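PDB 4FZR: SsfS6 from Streptomyces sp. SF2575, which has the two-domain GT-B fold of the glycosyltransferase-like proteins related to erythromycin biosynthesis protein CIII, with a Rossmann-like parallel sheet in each half. Local coordinates for residues I18-G23 with H44-A49; D302-H307 with E319-V324. One frame throughout, in Å; residues are numbered along the deposited sequence.

Overall arrangement
The two contacts lie in different halves of a GT-B fold, each pairing neighbouring strands of a parallel sheet. Interaction 1 joins strands 17-21 and 45-51 in the first sheet, and interaction 2 joins strands 303-306 and 323-325 in the second. They follow in series along the chain, interaction 1 closing long before interaction 2 opens. Both sheets run 3-2-1-4-5-6, the first with one more strand at the end; interaction 1 pairs the first two strands of its half, and interaction 2 the fourth and fifth of the other. Their centres lie 31 Å apart on opposite sides of the chain's centre, with nearest atoms about 16 Å apart; each contact helps build a separate domain core.

Interaction 1: residues I18-G23 with H44-A49; sequences ILVIAG and HEVLVA
Val20 is held through both its backbone N and O by 44-49: its N gives a hydrogen bond to Leu47 O (2.8 Å), and its O takes one from Ala49 N at 2.7 Å. The same alternation runs from Ile18 N on Glu45 O to Ala22 N on Ala49 O, five bonds that join the first two strands of a Rossmann-like parallel sheet. The bond to Leu47 O is the most bent, 150° at the hydrogen, with the donor tilted out of the carbonyl plane. Val46 and Val48 add CA-H...O contacts to Ile18 O and Val20 O. At the strand start Ile18 CD1 abuts His44 CB at 3.5 Å; the imidazole's NE2 is bonded to Glu396, near the chain's C-terminal end.

Side chains divide between the faces. On one, Val20 CG2, beside its own backbone N, crosses Val46 CG1 at 3.8 Å, while Val20 CB rests on Val48 CG2. Helix 33-41, within the beta-alpha-beta crossover linking the strands, packs here through Leu39 and Ser36. On the other face Leu19 and Leu47 lie under helix 93-122, and Leu47 also meets Phe222 of the second subunit. Leu19 holds CG anti to its backbone N (chi1 180°) and reaches across the strand: its CD1 sits 3.2 Å from Leu47 O and 3.8 Å from Ala49 CB.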
ATOM      1  N   ILE A  18      12.464  -6.916   7.101  1.00 15.22           N
ATOM      2  CA  ILE A  18      11.422  -7.835   7.561  1.00 21.93           C
ATOM      3  C   ILE A  18      10.844  -8.656   6.416  1.00 15.31           C
ATOM      4  O   ILE A  18      10.301  -8.115   5.451  1.00 13.36           O
ATOM      5  CB  ILE A  18      10.262  -7.103   8.289  1.00 22.29           C
ATOM      6  CG1 ILE A  18      10.809  -6.173   9.373  1.00 17.08           C
ATOM      7  CG2 ILE A  18       9.280  -8.109   8.896  1.00 14.57           C
ATOM      8  CD1 ILE A  18      11.041  -4.760   8.895  1.00 17.39           C
ATOM      9  N   LEU A  19      10.986  -9.972   6.532  1.00 15.09           N
ATOM     10  CA  LEU A  19      10.350 -10.898   5.612  1.00 17.08           C
ATOM     11  C   LEU A  19       8.955 -11.265   6.133  1.00 18.21           C
ATOM     12  O   LEU A  19       8.818 -11.883   7.190  1.00 10.67           O
ATOM     13  CB  LEU A  19      11.214 -12.152   5.450  1.00 15.51           C
ATOM     14  CG  LEU A  19      10.679 -13.237   4.509  1.00 17.58           C
ATOM     15  CD1 LEU A  19      10.394 -12.682   3.121  1.00 16.71           C
ATOM     16  CD2 LEU A  19      11.652 -14.403   4.423  1.00 12.11           C
ATOM     17  N   VAL A  20       7.923 -10.863   5.398  1.00 14.38           N
ATOM     18  CA  VAL A  20       6.549 -11.212   5.745  1.00 12.33           C
ATOM     19  C   VAL A  20       6.171 -12.515   5.052  1.00 14.05           C
ATOM     20  O   VAL A  20       6.089 -12.570   3.826  1.00 13.72           O
ATOM     21  CB  VAL A  20       5.557 -10.109   5.327  1.00 14.75           C
ATOM     22  CG1 VAL A  20       4.169 -10.394   5.901  1.00  7.67           C
ATOM     23  CG2 VAL A  20       6.062  -8.748   5.785  1.00 19.41           C
ATOM     24  N   ILE A  21       5.957 -13.566   5.836  1.00  9.44           N
ATOM     25  CA  ILE A  21       5.644 -14.876   5.279  1.00 15.84           C
ATOM     26  C   ILE A  21       4.149 -15.157   5.389  1.00 17.23           C
ATOM     27  O   ILE A  21       3.622 -15.352   6.484  1.00 20.95           O
ATOM     28  CB  ILE A  21       6.482 -15.982   5.956  1.00 19.55           C
ATOM     29  CG1 ILE A  21       7.957 -15.802   5.575  1.00 17.41           C
ATOM     30  CG2 ILE A  21       5.981 -17.365   5.551  1.00 20.18           C
ATOM     31  CD1 ILE A  21       8.899 -16.805   6.188  1.00 24.61           C
ATOM     32  N   ALA A  22       3.476 -15.161   4.240  1.00 15.21           N
ATOM     33  CA  ALA A  22       2.016 -15.226   4.189  1.00 20.60           C
ATOM     34  C   ALA A  22       1.504 -16.540   3.593  1.00 21.99           C
ATOM     35  O   ALA A  22       2.289 -17.423   3.241  1.00 21.02           O
ATOM     36  CB  ALA A  22       1.468 -14.038   3.404  1.00 13.67           C
ATOM     37  N   GLY A  23       0.182 -16.651   3.479  1.00 22.47           N
ATOM     38  CA  GLY A  23      -0.462 -17.894   3.085  1.00 27.32           C
ATOM     39  C   GLY A  23      -0.683 -18.078   1.594  1.00 27.77           C
ATOM     40  O   GLY A  23       0.089 -17.589   0.768  1.00 24.09           O
ATOM     41  N   HIS A  44      11.567   0.867   7.262  1.00 17.76           N
ATOM     42  CA  HIS A  44      12.084  -0.497   7.199  1.00 17.26           C
ATOM     43  C   HIS A  44      11.894  -1.109   5.810  1.00 12.18           C
ATOM     44  O   HIS A  44      11.125  -0.601   4.996  1.00 12.21           O
ATOM     45  CB  HIS A  44      11.426  -1.361   8.276  1.00 18.85           C
ATOM     46  CG  HIS A  44      11.491  -0.752   9.643  1.00 17.68           C
ATOM     47  ND1 HIS A  44      12.681  -0.506  10.291  1.00 22.20           N
ATOM     48  CD2 HIS A  44      10.513  -0.319  10.474  1.00 18.95           C
ATOM     49  CE1 HIS A  44      12.434   0.044  11.467  1.00 23.23           C
ATOM     50  NE2 HIS A  44      11.127   0.167  11.603  1.00 20.04           N
ATOM     51  N   GLU A  45      12.624  -2.184   5.540  1.00 12.73           N
ATOM     52  CA  GLU A  45      12.542  -2.857   4.253  1.00 15.41           C
ATOM     53  C   GLU A  45      11.668  -4.101   4.375  1.00 18.15           C
ATOM     54  O   GLU A  45      11.854  -4.909   5.287  1.00 16.96           O
ATOM     55  CB  GLU A  45      13.941  -3.237   3.773  1.00 18.32           C
ATOM     56  CG  GLU A  45      13.994  -3.636   2.316  1.00 33.51           C
ATOM     57  CD  GLU A  45      15.409  -3.660   1.769  1.00 55.31           C
ATOM     58  OE1 GLU A  45      16.295  -3.015   2.373  1.00 49.51           O
ATOM     59  OE2 GLU A  45      15.634  -4.325   0.735  1.00 56.42           O
ATOM     60  N   VAL A  46      10.719  -4.259   3.455  1.00 18.52           N
ATOM     61  CA  VAL A  46       9.740  -5.340   3.551  1.00 18.31           C
ATOM     62  C   VAL A  46       9.665  -6.170   2.272  1.00 17.95           C
ATOM     63  O   VAL A  46       9.700  -5.637   1.164  1.00 18.15           O
ATOM     64  CB  VAL A  46       8.331  -4.790   3.883  1.00 17.45           C
ATOM     65  CG1 VAL A  46       7.264  -5.864   3.682  1.00 22.17           C
ATOM     66  CG2 VAL A  46       8.293  -4.254   5.307  1.00 17.42           C
ATOM     67  N   LEU A  47       9.567  -7.483   2.442  1.00 15.44           N
ATOM     68  CA  LEU A  47       9.339  -8.388   1.327  1.00 15.16           C
ATOM     69  C   LEU A  47       8.290  -9.418   1.739  1.00 17.14           C
ATOM     70  O   LEU A  47       8.481 -10.161   2.703  1.00  9.05           O
ATOM     71  CB  LEU A  47      10.642  -9.081   0.921  1.00 18.92           C
ATOM     72  CG  LEU A  47      10.568 -10.044  -0.270  1.00 18.73           C
ATOM     73  CD1 LEU A  47      10.059  -9.343  -1.517  1.00 13.15           C
ATOM     74  CD2 LEU A  47      11.926 -10.663  -0.536  1.00 13.09           C
ATOM     75  N   VAL A  48       7.173  -9.448   1.020  1.00 15.26           N
ATOM     76  CA  VAL A  48       6.107 -10.396   1.325  1.00 19.02           C
ATOM     77  C   VAL A  48       6.288 -11.665   0.502  1.00 18.88           C
ATOM     78  O   VAL A  48       6.288 -11.623  -0.730  1.00 15.60           O
ATOM     79  CB  VAL A  48       4.716  -9.801   1.054  1.00 12.26           C
ATOM     80  CG1 VAL A  48       3.629 -10.817   1.391  1.00 10.30           C
ATOM     81  CG2 VAL A  48       4.532  -8.522   1.855  1.00  9.83           C
ATOM     82  N   ALA A  49       6.453 -12.788   1.192  1.00 16.09           N
ATOM     83  CA  ALA A  49       6.670 -14.067   0.532  1.00 21.17           C
ATOM     84  C   ALA A  49       5.438 -14.957   0.687  1.00 22.47           C
ATOM     85  O   ALA A  49       4.950 -15.168   1.798  1.00 17.03           O
ATOM     86  CB  ALA A  49       7.906 -14.750   1.102  1.00 16.94           C
TER

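Interaction 2: residues D302-H307 with E319-V324; sequences DVVVHH and EGVPQV
Val304 O accepts the shortest polar bond of the contact, from Val324 N at 2.7 Å, and the CA-H of Gln323 also approaches this oxygen. Val304 N in turn bonds Pro322 O, and His306 N bonds Val324 O at 2.9 Å, setting strands 303-306 and 323-325 parallel.

A side-chain bond adds to the pairing at its His306 end. His306 NE2 donates to Gln323 OE1 (2.9 Å), meeting a lone pair in the amide plane; the oxygen lies close to the ring plane, and the two flat groups are turned only 30° from each other. With chi1 at 62°, His306 CG sits between its backbone N and carbonyl carbon, which brings the edge of the ring, at NE2, to the side chain of Gln323. Gln323 NE2 makes a weak hydrogen bond to Thr313 O. Beyond the bonds, Val304 CG2 meets Val321 CG1 at 3.8 Å, their side chains crossing near a right angle, whereas Val305 and Val324 lie side by side.

Helix 310-318, the crossover of this beta-alpha-beta unit, packs against His306 and Gln323; helix 358-367 covers Val305 and Val324, helix 370-382 borders Pro322, and strand 229-231 pairs with the far edge of 303-306.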
ATOM      1  N   ASP A 302     -26.271  -0.177   6.681  1.00 45.04           N
ATOM      2  CA  ASP A 302     -26.731  -0.413   8.045  1.00 39.10           C
ATOM      3  C   ASP A 302     -26.757  -1.894   8.420  1.00 40.41           C
ATOM      4  O   ASP A 302     -26.910  -2.234   9.593  1.00 45.94           O
ATOM      5  CB  ASP A 302     -28.130   0.184   8.215  1.00 52.20           C
ATOM      6  CG  ASP A 302     -28.237   1.586   7.645  1.00 59.70           C
ATOM      7  OD1 ASP A 302     -28.036   2.556   8.405  1.00 60.75           O
ATOM      8  OD2 ASP A 302     -28.515   1.717   6.434  1.00 63.19           O
ATOM      9  N   VAL A 303     -26.623  -2.772   7.431  1.00 43.75           N
ATOM     10  CA  VAL A 303     -26.564  -4.207   7.691  1.00 37.13           C
ATOM     11  C   VAL A 303     -25.642  -4.882   6.685  1.00 31.61           C
ATOM     12  O   VAL A 303     -25.637  -4.529   5.506  1.00 33.00           O
ATOM     13  CB  VAL A 303     -27.953  -4.877   7.580  1.00 34.92           C
ATOM     14  CG1 VAL A 303     -27.923  -6.258   8.218  1.00 23.36           C
ATOM     15  CG2 VAL A 303     -29.026  -4.019   8.228  1.00 40.08           C
ATOM     16  N   VAL A 304     -24.861  -5.854   7.146  1.00 24.57           N
ATOM     17  CA  VAL A 304     -24.085  -6.681   6.233  1.00 27.73           C
ATOM     18  C   VAL A 304     -24.402  -8.155   6.471  1.00 29.25           C
ATOM     19  O   VAL A 304     -24.374  -8.634   7.604  1.00 30.36           O
ATOM     20  CB  VAL A 304     -22.560  -6.441   6.366  1.00 34.77           C
ATOM     21  CG1 VAL A 304     -21.802  -7.292   5.352  1.00 25.23           C
ATOM     22  CG2 VAL A 304     -22.221  -4.968   6.168  1.00 24.20           C
ATOM     23  N   VAL A 305     -24.723  -8.861   5.394  1.00 28.03           N
ATOM     24  CA  VAL A 305     -24.936 -10.301   5.444  1.00 32.79           C
ATOM     25  C   VAL A 305     -23.763 -10.962   4.736  1.00 35.96           C
ATOM     26  O   VAL A 305     -23.432 -10.570   3.627  1.00 33.05           O
ATOM     27  CB  VAL A 305     -26.244 -10.679   4.735  1.00 34.36           C
ATOM     28  CG1 VAL A 305     -26.460 -12.185   4.788  1.00 31.44           C
ATOM     29  CG2 VAL A 305     -27.416  -9.928   5.360  1.00 22.84           C
ATOM     30  N   HIS A 306     -23.116 -11.943   5.363  1.00 37.77           N
ATOM     31  CA  HIS A 306     -21.911 -12.510   4.762  1.00 34.94           C
ATOM     32  C   HIS A 306     -21.551 -13.913   5.236  1.00 35.80           C
ATOM     33  O   HIS A 306     -22.198 -14.489   6.104  1.00 36.48           O
ATOM     34  CB  HIS A 306     -20.718 -11.564   4.963  1.00 34.37           C
ATOM     35  CG  HIS A 306     -20.358 -11.336   6.400  1.00 40.56           C
ATOM     36  ND1 HIS A 306     -19.320 -11.988   7.022  1.00 40.96           N
ATOM     37  CD2 HIS A 306     -20.907 -10.518   7.330  1.00 39.64           C
ATOM     38  CE1 HIS A 306     -19.241 -11.584   8.281  1.00 32.83           C
ATOM     39  NE2 HIS A 306     -20.194 -10.698   8.492  1.00 33.99           N
ATOM     40  N   HIS A 307     -20.482 -14.432   4.641  1.00 39.92           N
ATOM     41  CA  HIS A 307     -20.094 -15.833   4.759  1.00 41.88           C
ATOM     42  C   HIS A 307     -19.398 -16.201   6.069  1.00 42.30           C
ATOM     43  O   HIS A 307     -19.076 -17.361   6.288  1.00 47.26           O
ATOM     44  CB  HIS A 307     -19.174 -16.205   3.589  1.00 36.79           C
ATOM     45  CG  HIS A 307     -17.904 -15.409   3.541  1.00 43.67           C
ATOM     46  ND1 HIS A 307     -17.865 -14.091   3.138  1.00 52.77           N
ATOM     47  CD2 HIS A 307     -16.629 -15.744   3.855  1.00 45.48           C
ATOM     48  CE1 HIS A 307     -16.621 -13.650   3.201  1.00 43.91           C
ATOM     49  NE2 HIS A 307     -15.852 -14.633   3.633  1.00 47.12           N
ATOM     50  N   GLU A 319     -16.085  -0.874  11.767  1.00 18.42           N
ATOM     51  CA  GLU A 319     -16.920   0.183  11.210  1.00 27.70           C
ATOM     52  C   GLU A 319     -18.276   0.292  11.918  1.00 30.16           C
ATOM     53  O   GLU A 319     -19.114   1.110  11.539  1.00 35.70           O
ATOM     54  CB  GLU A 319     -17.114  -0.030   9.704  1.00 37.85           C
ATOM     55  CG  GLU A 319     -15.963   0.511   8.860  1.00 40.36           C
ATOM     56  CD  GLU A 319     -15.837   2.020   8.949  1.00 48.88           C
ATOM     57  OE1 GLU A 319     -16.819   2.676   9.358  1.00 60.00           O
ATOM     58  OE2 GLU A 319     -14.756   2.549   8.613  1.00 56.43           O
ATOM     59  N   GLY A 320     -18.482  -0.523  12.950  1.00 25.00           N
ATOM     60  CA  GLY A 320     -19.683  -0.441  13.763  1.00 27.15           C
ATOM     61  C   GLY A 320     -20.957  -0.723  12.989  1.00 26.54           C
ATOM     62  O   GLY A 320     -21.957  -0.020  13.146  1.00 25.06           O
ATOM     63  N   VAL A 321     -20.922  -1.759  12.158  1.00 23.18           N
ATOM     64  CA  VAL A 321     -22.082  -2.147  11.361  1.00 25.00           C
ATOM     65  C   VAL A 321     -22.528  -3.560  11.751  1.00 34.07           C
ATOM     66  O   VAL A 321     -21.741  -4.508  11.652  1.00 24.93           O
ATOM     67  CB  VAL A 321     -21.769  -2.093   9.845  1.00 27.30           C
ATOM     68  CG1 VAL A 321     -22.984  -2.520   9.031  1.00 30.88           C
ATOM     69  CG2 VAL A 321     -21.321  -0.692   9.443  1.00 29.58           C
ATOM     70  N   PRO A 322     -23.789  -3.706  12.206  1.00 21.41           N
ATOM     71  CA  PRO A 322     -24.302  -5.024  12.612  1.00 35.13           C
ATOM     72  C   PRO A 322     -24.252  -6.043  11.474  1.00 30.57           C
ATOM     73  O   PRO A 322     -24.453  -5.680  10.313  1.00 28.22           O
ATOM     74  CB  PRO A 322     -25.752  -4.737  13.033  1.00 29.82           C
ATOM     75  CG  PRO A 322     -26.087  -3.417  12.429  1.00 27.45           C
ATOM     76  CD  PRO A 322     -24.804  -2.649  12.363  1.00 24.00           C
ATOM     77  N   GLN A 323     -23.986  -7.302  11.812  1.00 24.48           N
ATOM     78  CA  GLN A 323     -23.731  -8.322  10.805  1.00 26.50           C
ATOM     79  C   GLN A 323     -24.663  -9.516  10.932  1.00 33.80           C
ATOM     80  O   GLN A 323     -25.004  -9.936  12.038  1.00 30.42           O
ATOM     81  CB  GLN A 323     -22.292  -8.835  10.925  1.00 27.12           C
ATOM     82  CG  GLN A 323     -21.329  -7.884  11.616  1.00 32.98           C
ATOM     83  CD  GLN A 323     -19.935  -8.471  11.754  1.00 31.22           C
ATOM     84  OE1 GLN A 323     -19.576  -9.417  11.055  1.00 23.19           O
ATOM     85  NE2 GLN A 323     -19.147  -7.916  12.667  1.00 33.29           N
ATOM     86  N   VAL A 324     -25.063 -10.062   9.789  1.00 29.99           N
ATOM     87  CA  VAL A 324     -25.665 -11.383   9.759  1.00 32.86           C
ATOM     88  C   VAL A 324     -24.624 -12.324   9.169  1.00 36.79           C
ATOM     89  O   VAL A 324     -24.292 -12.244   7.985  1.00 30.51           O
ATOM     90  CB  VAL A 324     -26.957 -11.434   8.929  1.00 35.27           C
ATOM     91  CG1 VAL A 324     -27.548 -12.840   8.974  1.00 32.90           C
ATOM     92  CG2 VAL A 324     -27.966 -10.398   9.432  1.00 26.08           C
TER